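Local coordinates for PR domain zinc finger protein 2 (Homo sapiens, PDB 2QPW) that methylates a specific lysine of histone H3 with S-adenosyl-L-methionine as methyl donor, the piece here being its PR (SET-related) domain, at residues I89-P94 against W99-N104; Y80-G85 against I119-Y124; N72-W77 against V103-S108. One frame throughout, in Å; residues are numbered along the deposited sequence. Where two conformers were deposited one is given.

Contact 1 (I89-P94 against W99-N104); sequences IDATDP and WLRYVN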
# COMPACT_ATOMS: atom_id res chain seq x y z
N ILE A 89 -1.97 -12.26 -3.60
CA ILE A 89 -1.95 -12.09 -2.13
C ILE A 89 -2.95 -10.96 -1.85
O ILE A 89 -2.65 -9.79 -2.15
CB ILE A 89 -0.52 -11.71 -1.69
CG1 ILE A 89 0.51 -12.76 -2.18
CG2 ILE A 89 -0.44 -11.54 -0.16
CD1 ILE A 89 0.19 -14.27 -1.78
N ASP A 90 -4.15 -11.32 -1.37
CA ASP A 90 -5.32 -10.43 -1.43
C ASP A 90 -5.70 -9.92 -0.04
O ASP A 90 -6.11 -10.71 0.83
CB ASP A 90 -6.52 -11.19 -2.03
CG ASP A 90 -7.72 -10.28 -2.27
OD1 ASP A 90 -7.57 -9.04 -2.22
OD2 ASP A 90 -8.82 -10.83 -2.56
N ALA A 91 -5.56 -8.60 0.16
CA ALA A 91 -5.91 -7.94 1.42
C ALA A 91 -7.15 -7.06 1.26
O ALA A 91 -7.39 -6.16 2.06
CB ALA A 91 -4.71 -7.11 1.96
N THR A 92 -7.96 -7.32 0.22
CA THR A 92 -9.24 -6.60 0.05
C THR A 92 -10.07 -6.59 1.36
O THR A 92 -10.60 -5.54 1.75
CB THR A 92 -10.08 -7.15 -1.17
OG1 THR A 92 -9.33 -7.02 -2.37
CG2 THR A 92 -11.36 -6.36 -1.34
N ASP A 93 -10.13 -7.75 2.03
CA ASP A 93 -10.71 -7.87 3.38
C ASP A 93 -9.61 -7.49 4.40
O ASP A 93 -8.61 -8.18 4.54
CB ASP A 93 -11.17 -9.33 3.61
CG ASP A 93 -11.74 -9.57 5.01
OD1 ASP A 93 -11.69 -8.64 5.86
OD2 ASP A 93 -12.22 -10.72 5.25
N PRO A 94 -9.78 -6.36 5.10
CA PRO A 94 -8.65 -5.91 5.95
C PRO A 94 -8.31 -6.83 7.15
O PRO A 94 -7.19 -6.76 7.67
CB PRO A 94 -9.09 -4.54 6.46
CG PRO A 94 -10.56 -4.54 6.38
CD PRO A 94 -10.95 -5.46 5.21
N TRP A 99 -1.19 -3.16 8.14
CA TRP A 99 -1.28 -1.72 7.81
C TRP A 99 -0.80 -1.36 6.39
O TRP A 99 -1.24 -0.33 5.81
CB TRP A 99 -0.59 -0.82 8.87
CG TRP A 99 0.94 -0.97 8.90
CD1 TRP A 99 1.68 -1.81 9.72
CD2 TRP A 99 1.90 -0.21 8.14
NE1 TRP A 99 3.04 -1.63 9.48
CE2 TRP A 99 3.19 -0.64 8.53
CE3 TRP A 99 1.79 0.81 7.14
CZ2 TRP A 99 4.36 -0.10 7.97
CZ3 TRP A 99 2.98 1.33 6.59
CH2 TRP A 99 4.23 0.88 7.00
N LEU A 100 0.05 -2.20 5.79
CA LEU A 100 0.48 -1.93 4.37
C LEU A 100 -0.65 -1.88 3.37
O LEU A 100 -0.58 -1.14 2.37
CB LEU A 100 1.58 -2.90 3.90
CG LEU A 100 3.00 -2.64 4.44
CD1 LEU A 100 3.15 -3.16 5.91
CD2 LEU A 100 3.99 -3.31 3.53
N ARG A 101 -1.75 -2.59 3.68
CA ARG A 101 -2.98 -2.52 2.85
C ARG A 101 -3.48 -1.08 2.59
O ARG A 101 -4.01 -0.72 1.50
CB ARG A 101 -4.11 -3.29 3.56
CG ARG A 101 -5.48 -3.17 2.83
CD ARG A 101 -6.64 -3.56 3.68
NE ARG A 101 -7.90 -3.58 2.94
CZ ARG A 101 -8.75 -2.56 2.81
NH1 ARG A 101 -8.52 -1.36 3.36
NH2 ARG A 101 -9.87 -2.76 2.16
N TYR A 102 -3.34 -0.25 3.61
CA TYR A 102 -3.85 1.14 3.59
C TYR A 102 -2.95 2.15 2.84
O TYR A 102 -3.36 3.31 2.65
CB TYR A 102 -4.11 1.60 5.03
CG TYR A 102 -5.24 0.82 5.67
CD1 TYR A 102 -6.56 1.25 5.51
CD2 TYR A 102 -5.00 -0.38 6.40
CE1 TYR A 102 -7.64 0.53 6.06
CE2 TYR A 102 -6.08 -1.12 6.94
CZ TYR A 102 -7.38 -0.64 6.79
OH TYR A 102 -8.44 -1.32 7.31
N VAL A 103 -1.73 1.73 2.43
CA VAL A 103 -0.87 2.61 1.59
C VAL A 103 -1.50 2.76 0.19
O VAL A 103 -1.61 1.78 -0.60
CB VAL A 103 0.57 2.04 1.47
CG1 VAL A 103 1.44 2.86 0.49
CG2 VAL A 103 1.23 1.90 2.86
N ASN A 104 -1.93 3.98 -0.12
CA ASN A 104 -2.55 4.25 -1.41
C ASN A 104 -1.54 4.24 -2.56
O ASN A 104 -0.34 4.37 -2.35
CB ASN A 104 -3.32 5.58 -1.36
CG ASN A 104 -4.50 5.62 -2.33
OD1 ASN A 104 -4.74 4.68 -3.11
ND2 ASN A 104 -5.24 6.75 -2.31
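The backbones come closest at Ala91 and Arg101, their CA atoms 6.3 Å apart, where the chain just past strand 85-90 meets a turn with helical backbone angles. Arg101 carries the contact. Its CG lies anti to the backbone N (chi1 175°) and the chain runs on extended to NE, which sends the guanidinium along the backbone of Ala91 and Thr92. Arg101 NE donates to Ala91 O over 2.8 Å, with the acceptor close to the guanidinium plane. Arg101 NH2 donates to Thr92 O at 2.9 Å, with Thr92 O tilted 16° out of that plane. Two successive carbonyls are gripped by one edge of the group, which fixes its rotation. Pro94 CB lies over one guanidinium face, offset toward the rim, and also meets Tyr102 OH at 3.4 Å. Ala91 CB packs against Arg101 CG. Asp90 shapes the acceptor side: its OD1 takes Thr92 N in an Asx turn and Thr92 OG1 on the syn lone pair. Arg101 NH1 forms a salt bridge with Glu14, and Tyr75 makes a cation-pi contact with the group. This buried contact ties the loop leaving strand 85-90 to the turn that precedes strand 104-119, with Tyr102 packed on strand 43-47.

Contact 2 (Y80-G85 against I119-Y124); sequences YYPNLG and INRAIY
Arg121 lays its guanidinium over the ring of Pro82. Pro82 CD sits 3.5 Å above the plane, over its centre, and Pro82 CG is 3.6 Å from Arg121 NH1. The Arg121 chain is extended from CG to NE, with CG anti to the carbonyl carbon (chi1 -47°), and this carries the charged end across to the other hairpin. Nearer the backbone, the aliphatic part slides past Tyr81 in the opposite direction. Arg121 CB is 4.0 Å from Tyr81 CE1, and the tyrosine ring is turned 55° from the guanidinium plane. Tyr81 OH comes to 3.1 Å from Arg121 O. Arg121 NH2 reaches the backbone of Tyr80 through a water. The water accepts from Arg121 NH2 at 2.7 Å, in the guanidinium plane, and donates to Tyr80 O. The same nitrogen lies at the edge of the Tyr80 ring. Across the contact the charged group meets a proline ring over one face and a bridging water at its edge. Tyr81 is also the single residue opposite Leu84 and Gly85 in a classic beta bulge, where its O accepts from both backbone N atoms. Lys64 makes a cation-pi contact with the Tyr81 ring. This surface contact joins two turns of the PR domain: the one linking strands 76-81 and 85-90, and the one linking strands 104-119 and 122-127. Nearby, Ile123 of strand 122-127 packs on Trp77 and Val79 of strand 76-81.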
# COMPACT_ATOMS: atom_id res chain seq x y z
N TYR A 80 4.94 -15.64 -6.91
CA TYR A 80 5.06 -17.02 -7.43
C TYR A 80 5.44 -17.97 -6.32
O TYR A 80 6.40 -17.69 -5.57
CB TYR A 80 6.16 -17.07 -8.51
CG TYR A 80 6.43 -18.47 -9.05
CD1 TYR A 80 5.56 -19.05 -9.97
CD2 TYR A 80 7.53 -19.21 -8.60
CE1 TYR A 80 5.77 -20.34 -10.47
CE2 TYR A 80 7.77 -20.54 -9.12
CZ TYR A 80 6.89 -21.07 -10.04
OH TYR A 80 7.09 -22.35 -10.56
N TYR A 81 4.74 -19.11 -6.26
CA TYR A 81 5.09 -20.20 -5.31
C TYR A 81 5.41 -21.50 -6.07
O TYR A 81 4.54 -22.03 -6.75
CB TYR A 81 3.94 -20.44 -4.31
CG TYR A 81 3.75 -19.22 -3.43
CD1 TYR A 81 4.41 -19.11 -2.21
CD2 TYR A 81 2.96 -18.14 -3.86
CE1 TYR A 81 4.28 -17.94 -1.42
CE2 TYR A 81 2.84 -16.98 -3.11
CZ TYR A 81 3.49 -16.88 -1.87
OH TYR A 81 3.34 -15.69 -1.10
N PRO A 82 6.63 -22.01 -5.93
CA PRO A 82 7.04 -23.22 -6.70
C PRO A 82 6.05 -24.37 -6.53
O PRO A 82 5.70 -24.70 -5.39
CB PRO A 82 8.35 -23.62 -6.04
CG PRO A 82 8.86 -22.39 -5.40
CD PRO A 82 7.71 -21.52 -5.06
N ASN A 83 5.59 -24.96 -7.65
CA ASN A 83 4.69 -26.14 -7.64
C ASN A 83 3.25 -25.86 -7.18
O ASN A 83 2.43 -26.81 -7.09
CB ASN A 83 5.33 -27.29 -6.83
CG ASN A 83 6.73 -27.59 -7.31
OD1 ASN A 83 6.92 -27.80 -8.51
ND2 ASN A 83 7.73 -27.58 -6.40
N LEU A 84 2.96 -24.57 -6.93
CA LEU A 84 1.60 -24.05 -6.69
C LEU A 84 1.17 -23.06 -7.80
O LEU A 84 0.00 -23.04 -8.19
CB LEU A 84 1.53 -23.32 -5.32
CG LEU A 84 0.11 -22.88 -4.88
CD1 LEU A 84 -0.96 -23.98 -4.85
CD2 LEU A 84 0.21 -22.10 -3.50
N GLY A 85 2.12 -22.27 -8.29
CA GLY A 85 1.90 -21.36 -9.42
C GLY A 85 1.92 -19.87 -9.01
O GLY A 85 2.35 -19.55 -7.93
N ILE A 119 11.15 -10.43 -0.88
CA ILE A 119 12.13 -11.13 -0.02
C ILE A 119 11.43 -12.31 0.66
O ILE A 119 10.35 -12.14 1.27
CB ILE A 119 12.67 -10.22 1.13
CG1 ILE A 119 13.16 -8.86 0.61
CG2 ILE A 119 13.80 -10.95 1.89
CD1 ILE A 119 13.40 -7.84 1.70
N ASN A 120 12.04 -13.50 0.58
CA ASN A 120 11.40 -14.73 1.08
C ASN A 120 9.93 -14.93 0.67
O ASN A 120 9.05 -15.30 1.48
CB ASN A 120 11.56 -14.84 2.60
CG ASN A 120 13.01 -14.74 3.05
OD1 ASN A 120 13.91 -15.22 2.34
ND2 ASN A 120 13.24 -14.08 4.18
N ARG A 121 9.66 -14.71 -0.62
CA ARG A 121 8.34 -14.90 -1.20
C ARG A 121 7.25 -14.04 -0.55
O ARG A 121 6.09 -14.48 -0.44
CB ARG A 121 7.93 -16.38 -1.28
CG ARG A 121 9.04 -17.25 -1.87
CD ARG A 121 8.54 -18.57 -2.47
NE ARG A 121 9.69 -19.37 -2.89
CZ ARG A 121 10.33 -19.25 -4.06
NH1 ARG A 121 11.36 -20.05 -4.33
NH2 ARG A 121 9.93 -18.38 -4.99
N ALA A 122 7.64 -12.84 -0.14
CA ALA A 122 6.67 -11.81 0.30
C ALA A 122 7.05 -10.43 -0.22
O ALA A 122 8.24 -10.12 -0.37
CB ALA A 122 6.56 -11.77 1.84
N ILE A 123 6.05 -9.57 -0.42
CA ILE A 123 6.29 -8.19 -0.84
C ILE A 123 6.58 -7.27 0.36
O ILE A 123 5.83 -7.27 1.33
CB ILE A 123 5.07 -7.67 -1.65
CG1 ILE A 123 4.88 -8.53 -2.91
CG2 ILE A 123 5.20 -6.17 -2.00
CD1 ILE A 123 6.02 -8.44 -3.94
N TYR A 124 7.67 -6.50 0.27
CA TYR A 124 7.97 -5.42 1.22
C TYR A 124 7.95 -4.10 0.43
O TYR A 124 8.10 -4.10 -0.80
CB TYR A 124 9.37 -5.61 1.83
CG TYR A 124 9.46 -6.80 2.77
CD1 TYR A 124 9.54 -6.61 4.16
CD2 TYR A 124 9.46 -8.11 2.27
CE1 TYR A 124 9.61 -7.74 5.04
CE2 TYR A 124 9.55 -9.22 3.13
CZ TYR A 124 9.62 -9.02 4.52
OH TYR A 124 9.71 -10.13 5.39
O HOH W 1 8.42 -16.21 -5.37

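Contact 3 (N72-W77 against V103-S108); sequences NNVYMW and VNWACS
Trp105 reaches Val74 and Trp77 from the start of strand 104-119. Its CB points toward the turn before strand 76-81, and CG stands anti to the carbonyl carbon (chi1 -73°), beside the backbone N. Next along the ring, Trp105 CD1 lies 4.3 Å from Val74 CG1. Trp105 NE1 then donates to Val74 O at 3.0 Å. This bond is nearly straight, with an N-H...O angle of 164°. It uses a lone pair in the carbonyl plane, and the oxygen lies at the indole edge. Further out, Trp105 CZ2 is 4.2 Å from Asn73 O. The far corner, Trp105 CH2, meets Trp77 CH2 at 3.5 Å. The two side chains come from opposite directions, and their six-membered rings are near parallel, with planes at 26°. The offset is large and leaves little overlap. Asn72 OD1 accepts from Val74 N (an Asx turn) and from Tyr75 N, together an Asx motif that holds the acceptor loop in shape. Tyr141 meets the Trp105 ring, while Trp77 NE1 bonds to Tyr125 OH. The Trp105 N-H pins a loop carbonyl, and its hydrocarbon rim packs on a second indole. The in-plane bond probably limits rotation of the Trp105 ring, consistent with its offset meeting with Trp77.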
# COMPACT_ATOMS: atom_id res chain seq x y z
N ASN A 72 -10.11 -7.00 -7.88
CA ASN A 72 -9.50 -5.68 -8.05
C ASN A 72 -7.98 -5.80 -8.13
O ASN A 72 -7.41 -6.88 -7.84
CB ASN A 72 -9.97 -4.72 -6.94
CG ASN A 72 -9.35 -5.05 -5.59
OD1 ASN A 72 -8.22 -4.67 -5.32
ND2 ASN A 72 -10.08 -5.78 -4.76
N ASN A 73 -7.32 -4.72 -8.56
CA ASN A 73 -5.86 -4.68 -8.61
C ASN A 73 -5.30 -3.63 -7.63
O ASN A 73 -4.20 -3.08 -7.83
CB ASN A 73 -5.38 -4.34 -10.04
CG ASN A 73 -5.89 -5.32 -11.08
OD1 ASN A 73 -5.69 -6.52 -10.96
ND2 ASN A 73 -6.54 -4.80 -12.13
N VAL A 74 -6.08 -3.31 -6.59
CA VAL A 74 -5.72 -2.24 -5.65
C VAL A 74 -5.12 -2.80 -4.34
O VAL A 74 -4.05 -2.37 -3.91
CB VAL A 74 -6.95 -1.34 -5.36
CG1 VAL A 74 -6.62 -0.36 -4.25
CG2 VAL A 74 -7.38 -0.60 -6.66
N TYR A 75 -5.79 -3.79 -3.75
CA TYR A 75 -5.43 -4.32 -2.45
C TYR A 75 -4.70 -5.69 -2.54
O TYR A 75 -4.83 -6.52 -1.63
CB TYR A 75 -6.71 -4.43 -1.60
CG TYR A 75 -7.36 -3.10 -1.27
CD1 TYR A 75 -6.71 -2.20 -0.42
CD2 TYR A 75 -8.62 -2.75 -1.78
CE1 TYR A 75 -7.29 -0.99 -0.07
CE2 TYR A 75 -9.21 -1.48 -1.43
CZ TYR A 75 -8.52 -0.63 -0.58
OH TYR A 75 -9.04 0.60 -0.16
N MET A 76 -3.90 -5.89 -3.60
CA MET A 76 -3.25 -7.19 -3.88
C MET A 76 -1.90 -7.06 -4.60
O MET A 76 -1.66 -6.08 -5.32
CB MET A 76 -4.19 -8.10 -4.71
CG MET A 76 -4.23 -7.81 -6.24
SD MET A 76 -3.04 -8.84 -7.22
CE MET A 76 -3.44 -8.40 -8.89
N TRP A 77 -1.06 -8.08 -4.42
CA TRP A 77 0.19 -8.25 -5.18
C TRP A 77 0.24 -9.69 -5.71
O TRP A 77 -0.37 -10.60 -5.13
CB TRP A 77 1.43 -7.98 -4.30
CG TRP A 77 1.58 -6.49 -3.97
CD1 TRP A 77 1.10 -5.85 -2.85
CD2 TRP A 77 2.24 -5.50 -4.76
NE1 TRP A 77 1.40 -4.50 -2.92
CE2 TRP A 77 2.10 -4.25 -4.07
CE3 TRP A 77 2.91 -5.52 -6.00
CZ2 TRP A 77 2.63 -3.04 -4.58
CZ3 TRP A 77 3.44 -4.30 -6.52
CH2 TRP A 77 3.26 -3.07 -5.80
N VAL A 103 -1.73 1.73 2.43
CA VAL A 103 -0.87 2.61 1.59
C VAL A 103 -1.50 2.76 0.19
O VAL A 103 -1.61 1.78 -0.60
CB VAL A 103 0.57 2.04 1.47
CG1 VAL A 103 1.44 2.86 0.49
CG2 VAL A 103 1.23 1.90 2.86
N ASN A 104 -1.93 3.98 -0.12
CA ASN A 104 -2.55 4.25 -1.41
C ASN A 104 -1.54 4.24 -2.56
O ASN A 104 -0.34 4.37 -2.35
CB ASN A 104 -3.32 5.58 -1.36
CG ASN A 104 -4.50 5.62 -2.33
OD1 ASN A 104 -4.74 4.68 -3.11
ND2 ASN A 104 -5.24 6.75 -2.31
N TRP A 105 -2.04 4.10 -3.81
CA TRP A 105 -1.18 4.10 -4.99
C TRP A 105 -1.02 5.53 -5.54
O TRP A 105 -2.00 6.31 -5.60
CB TRP A 105 -1.84 3.24 -6.08
CG TRP A 105 -1.80 1.78 -5.85
CD1 TRP A 105 -2.63 1.05 -5.01
CD2 TRP A 105 -0.89 0.85 -6.43
NE1 TRP A 105 -2.29 -0.28 -5.06
CE2 TRP A 105 -1.23 -0.43 -5.92
CE3 TRP A 105 0.15 0.96 -7.35
CZ2 TRP A 105 -0.56 -1.60 -6.33
CZ3 TRP A 105 0.81 -0.20 -7.76
CH2 TRP A 105 0.47 -1.45 -7.22
N ALA A 106 0.20 5.86 -5.97
CA ALA A 106 0.47 7.08 -6.69
C ALA A 106 -0.26 7.03 -8.04
O ALA A 106 -0.46 5.95 -8.58
CB ALA A 106 1.95 7.23 -6.89
N CYS A 107 -0.70 8.20 -8.53
CA CYS A 107 -1.35 8.30 -9.85
C CYS A 107 -0.31 8.41 -10.91
O CYS A 107 0.43 9.43 -10.97
CB CYS A 107 -2.23 9.56 -9.93
SG CYS A 107 -3.65 9.40 -8.96
N SER A 108 -0.21 7.38 -11.77
CA SER A 108 0.83 7.31 -12.81
C SER A 108 2.23 7.60 -12.19
O SER A 108 3.11 8.20 -12.82
CB SER A 108 0.55 8.30 -13.95
OG SER A 108 -0.74 8.13 -14.52

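How the contacts relate
Contacts 1 and 3 are close neighbours, their centres about 9 Å apart, and both use Val103 and Asn104. The paired strands 76-81 and 85-90 join them: Ile89 N is 2.8 Å from Trp77 O, a probable hydrogen bond. At their loop ends Thr92 OG1 meets Asn72 ND2, also at 2.8 Å, and Arg101 CZ lies 3.6 Å from Tyr75 CE1. Contact 2 is more remote, about 18 Å from contact 1 and 19 Å from contact 3, centre to centre. It touches them through Tyr81 OH against Ile89 CD1 and Ile123 CG1 against Trp77 CB. Together they link the three-stranded and four-stranded sheets of the SET-related methyltransferase domain. None is assigned to the cofactor or substrate site.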